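Local coordinates for protein N-acetylglucosamine-specific lectin (Saxidomus purpuratus, PDB 6A7T) that binds N-acetylglucosamine without depending on calcium, as a C-type lectin, at residues Ser29-Phe34 against Gln58-Val63. Numbering follows the deposited sequence.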
ATOM      1  N   SER A  29      -1.645  -2.655  16.855  1.00 14.89           N
ATOM      2  CA  SER A  29      -0.586  -3.476  17.383  1.00 16.32           C
ATOM      3  C   SER A  29      -0.747  -4.918  16.887  1.00 13.59           C
ATOM      4  O   SER A  29      -1.802  -5.460  16.967  1.00 11.79           O
ATOM      5  CB  SER A  29      -0.610  -3.433  18.908  1.00 21.30           C
ATOM      6  OG  SER A  29       0.439  -4.230  19.435  1.00 25.55           O
ATOM      7  N   GLY A  30       0.329  -5.528  16.423  1.00 12.94           N
ATOM      8  CA  GLY A  30       0.267  -6.884  15.914  1.00 12.47           C
ATOM      9  C   GLY A  30      -0.093  -7.001  14.433  1.00 12.77           C
ATOM     10  O   GLY A  30      -0.059  -8.098  13.899  1.00 14.30           O
ATOM     11  N   TRP A  31      -0.538  -5.905  13.804  1.00 10.11           N
ATOM     12  CA  TRP A  31      -0.820  -5.888  12.363  1.00 10.02           C
ATOM     13  C   TRP A  31       0.400  -5.371  11.600  1.00 10.75           C
ATOM     14  O   TRP A  31       1.230  -4.676  12.183  1.00 12.59           O
ATOM     15  CB  TRP A  31      -2.037  -5.032  12.075  1.00  9.42           C
ATOM     16  CG  TRP A  31      -3.327  -5.497  12.682  1.00  8.86           C
ATOM     17  CD1 TRP A  31      -3.616  -5.725  13.999  1.00  9.23           C
ATOM     18  CD2 TRP A  31      -4.555  -5.718  11.976  1.00  8.75           C
ATOM     19  NE1 TRP A  31      -4.936  -6.056  14.169  1.00  8.97           N
ATOM     20  CE2 TRP A  31      -5.525  -6.078  12.937  1.00  8.75           C
ATOM     21  CE3 TRP A  31      -4.917  -5.680  10.622  1.00  8.43           C
ATOM     22  CZ2 TRP A  31      -6.824  -6.412  12.592  1.00  9.27           C
ATOM     23  CZ3 TRP A  31      -6.185  -6.060  10.271  1.00  8.75           C
ATOM     24  CH2 TRP A  31      -7.146  -6.378  11.253  1.00  9.05           C
ATOM     25  N   GLU A  32       0.488  -5.724  10.327  1.00 10.59           N
ATOM     26  CA  GLU A  32       1.574  -5.314   9.427  1.00 12.63           C
ATOM     27  C   GLU A  32       1.011  -4.564   8.236  1.00 11.36           C
ATOM     28  O   GLU A  32       0.004  -4.916   7.710  1.00 10.37           O
ATOM     29  CB  GLU A  32       2.271  -6.522   8.817  1.00 15.54           C
ATOM     30  CG  GLU A  32       3.144  -7.266   9.772  1.00 21.25           C
ATOM     31  CD  GLU A  32       3.976  -8.226   8.931  1.00 24.84           C
ATOM     32  OE1 GLU A  32       3.960  -9.433   9.238  1.00 29.40           O
ATOM     33  OE2 GLU A  32       4.624  -7.737   7.941  1.00 24.66           O
ATOM     34  N   TRP A  33       1.744  -3.547   7.762  1.00 10.03           N
ATOM     35  CA  TRP A  33       1.349  -2.750   6.596  1.00 10.10           C
ATOM     36  C   TRP A  33       2.036  -3.242   5.323  1.00  9.75           C
ATOM     37  O   TRP A  33       3.234  -3.534   5.336  1.00 12.46           O
ATOM     38  CB  TRP A  33       1.704  -1.292   6.842  1.00 10.93           C
ATOM     39  CG  TRP A  33       1.185  -0.333   5.818  1.00 11.72           C
ATOM     40  CD1 TRP A  33      -0.011   0.315   5.887  1.00 12.12           C
ATOM     41  CD2 TRP A  33       1.799   0.091   4.584  1.00 12.73           C
ATOM     42  NE1 TRP A  33      -0.144   1.151   4.820  1.00 12.58           N
ATOM     43  CE2 TRP A  33       0.940   1.041   4.006  1.00 13.68           C
ATOM     44  CE3 TRP A  33       3.024  -0.175   3.956  1.00 14.28           C
ATOM     45  CZ2 TRP A  33       1.193   1.671   2.788  1.00 14.15           C
ATOM     46  CZ3 TRP A  33       3.294   0.469   2.754  1.00 14.52           C
ATOM     47  CH2 TRP A  33       2.388   1.357   2.169  1.00 14.33           C
ATOM     48  N   PHE A  34       1.272  -3.258   4.248  1.00 10.25           N
ATOM     49  CA  PHE A  34       1.803  -3.467   2.921  1.00 12.06           C
ATOM     50  C   PHE A  34       0.814  -2.901   1.910  1.00 12.64           C
ATOM     51  O   PHE A  34      -0.361  -3.190   1.967  1.00 11.53           O
ATOM     52  CB  PHE A  34       2.046  -4.957   2.668  1.00 13.61           C
ATOM     53  CG  PHE A  34       2.461  -5.227   1.246  1.00 15.32           C
ATOM     54  CD1 PHE A  34       3.764  -4.973   0.855  1.00 18.07           C
ATOM     55  CD2 PHE A  34       1.529  -5.591   0.292  1.00 16.84           C
ATOM     56  CE1 PHE A  34       4.133  -5.142  -0.467  1.00 19.18           C
ATOM     57  CE2 PHE A  34       1.916  -5.801  -1.022  1.00 20.33           C
ATOM     58  CZ  PHE A  34       3.211  -5.568  -1.383  1.00 19.95           C
ATOM     59  N   GLN A  58     -13.083  -7.306  13.318  1.00  8.77           N
ATOM     60  CA  GLN A  58     -11.854  -6.459  13.412  1.00  8.88           C
ATOM     61  C   GLN A  58     -11.906  -5.288  12.444  1.00  8.25           C
ATOM     62  O   GLN A  58     -10.843  -4.683  12.146  1.00 10.20           O
ATOM     63  CB  GLN A  58     -10.575  -7.288  13.249  1.00  8.98           C
ATOM     64  CG  GLN A  58     -10.502  -8.460  14.253  1.00  9.73           C
ATOM     65  CD  GLN A  58     -10.579  -7.979  15.684  1.00 11.50           C
ATOM     66  OE1 GLN A  58     -11.573  -8.196  16.405  1.00 14.56           O
ATOM     67  NE2 GLN A  58      -9.563  -7.221  16.064  1.00 12.61           N
ATOM     68  N   ASN A  59     -13.084  -4.939  11.932  1.00  9.42           N
ATOM     69  CA  ASN A  59     -13.192  -3.893  10.927  1.00  9.66           C
ATOM     70  C   ASN A  59     -12.299  -4.195   9.721  1.00  9.11           C
ATOM     71  O   ASN A  59     -11.665  -3.321   9.108  1.00 10.75           O
ATOM     72  CB  ASN A  59     -12.790  -2.531  11.522  1.00 12.78           C
ATOM     73  CG  ASN A  59     -13.212  -1.365  10.660  1.00 16.49           C
ATOM     74  OD1 ASN A  59     -14.373  -1.290  10.269  1.00 24.56           O
ATOM     75  ND2 ASN A  59     -12.278  -0.459  10.369  1.00 16.24           N
ATOM     76  N   ALA A  60     -12.342  -5.452   9.321  1.00  7.82           N
ATOM     77  CA  ALA A  60     -11.493  -5.996   8.284  1.00  7.03           C
ATOM     78  C   ALA A  60     -12.282  -7.094   7.564  1.00  6.97           C
ATOM     79  O   ALA A  60     -13.471  -7.229   7.726  1.00  7.49           O
ATOM     80  CB  ALA A  60     -10.254  -6.536   8.959  1.00  7.18           C
ATOM     81  N   ALA A  61     -11.577  -7.870   6.774  1.00  6.65           N
ATOM     82  CA  ALA A  61     -12.143  -9.020   6.060  1.00  6.68           C
ATOM     83  C   ALA A  61     -11.024  -9.993   5.769  1.00  6.32           C
ATOM     84  O   ALA A  61      -9.884  -9.608   5.754  1.00  6.58           O
ATOM     85  CB  ALA A  61     -12.788  -8.564   4.774  1.00  6.81           C
ATOM     86  N   LEU A  62     -11.371 -11.269   5.551  1.00  5.71           N
ATOM     87  CA  LEU A  62     -10.333 -12.203   5.116  1.00  5.73           C
ATOM     88  C   LEU A  62      -9.651 -11.631   3.854  1.00  5.80           C
ATOM     89  O   LEU A  62     -10.298 -11.040   2.971  1.00  6.15           O
ATOM     90  CB  LEU A  62     -10.965 -13.575   4.848  1.00  5.97           C
ATOM     91  CG  LEU A  62     -11.306 -14.439   6.045  1.00  5.68           C
ATOM     92  CD1 LEU A  62     -12.217 -15.580   5.622  1.00  6.33           C
ATOM     93  CD2 LEU A  62     -10.043 -14.934   6.710  1.00  6.47           C
ATOM     94  N   VAL A  63      -8.312 -11.785   3.797  1.00  5.67           N
ATOM     95  CA  VAL A  63      -7.479 -11.206   2.779  1.00  6.47           C
ATOM     96  C   VAL A  63      -7.902 -11.630   1.374  1.00  6.48           C
ATOM     97  O   VAL A  63      -8.226 -12.757   1.147  1.00  6.91           O
ATOM     98  CB  VAL A  63      -6.002 -11.545   3.030  1.00  6.78           C
ATOM     99  CG1 VAL A  63      -5.728 -13.029   2.887  1.00  7.08           C
ATOM    100  CG2 VAL A  63      -5.094 -10.698   2.152  1.00  7.41           C
TER
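With CG anti to the carbonyl carbon (chi1 -63°), Trp-31 extends its indole across to Gln-58 and Ala-60. Gln-58 has the same first rotation, and a bend at chi2 (-58°) sets its amide off past the indole edge; CB is the atom in contact. The evidence lies in two carbon-carbon approaches: CZ2 of Trp-31 stands 3.9 Å from CB of Gln-58, and CH2 of Trp-31 is 3.9 Å from CB of Ala-60. Both CB atoms sit at the outer edge of the benzo ring, near its plane, so they abut its rim instead of lying over a face. The Gln-58 amide is tilted only 28° from the indole plane, yet it makes no stack. With the CA atoms of Trp-31 and Gln-58 11.1 Å apart, the large indole spans the separation between the backbones. Strands 32-34 and 61-62 are the outermost, within this chain, of a four-stranded antiparallel sheet, and Trp-31 also touches Cys-38, Leu-40 and Thr-154 on the two strands between them. The 109 Å² buried, without a hydrogen bond or salt bridge between the segments, implies modest van der Waals packing of the N-terminal edge segment against the loop joining helix 48-57 to strand 61-62.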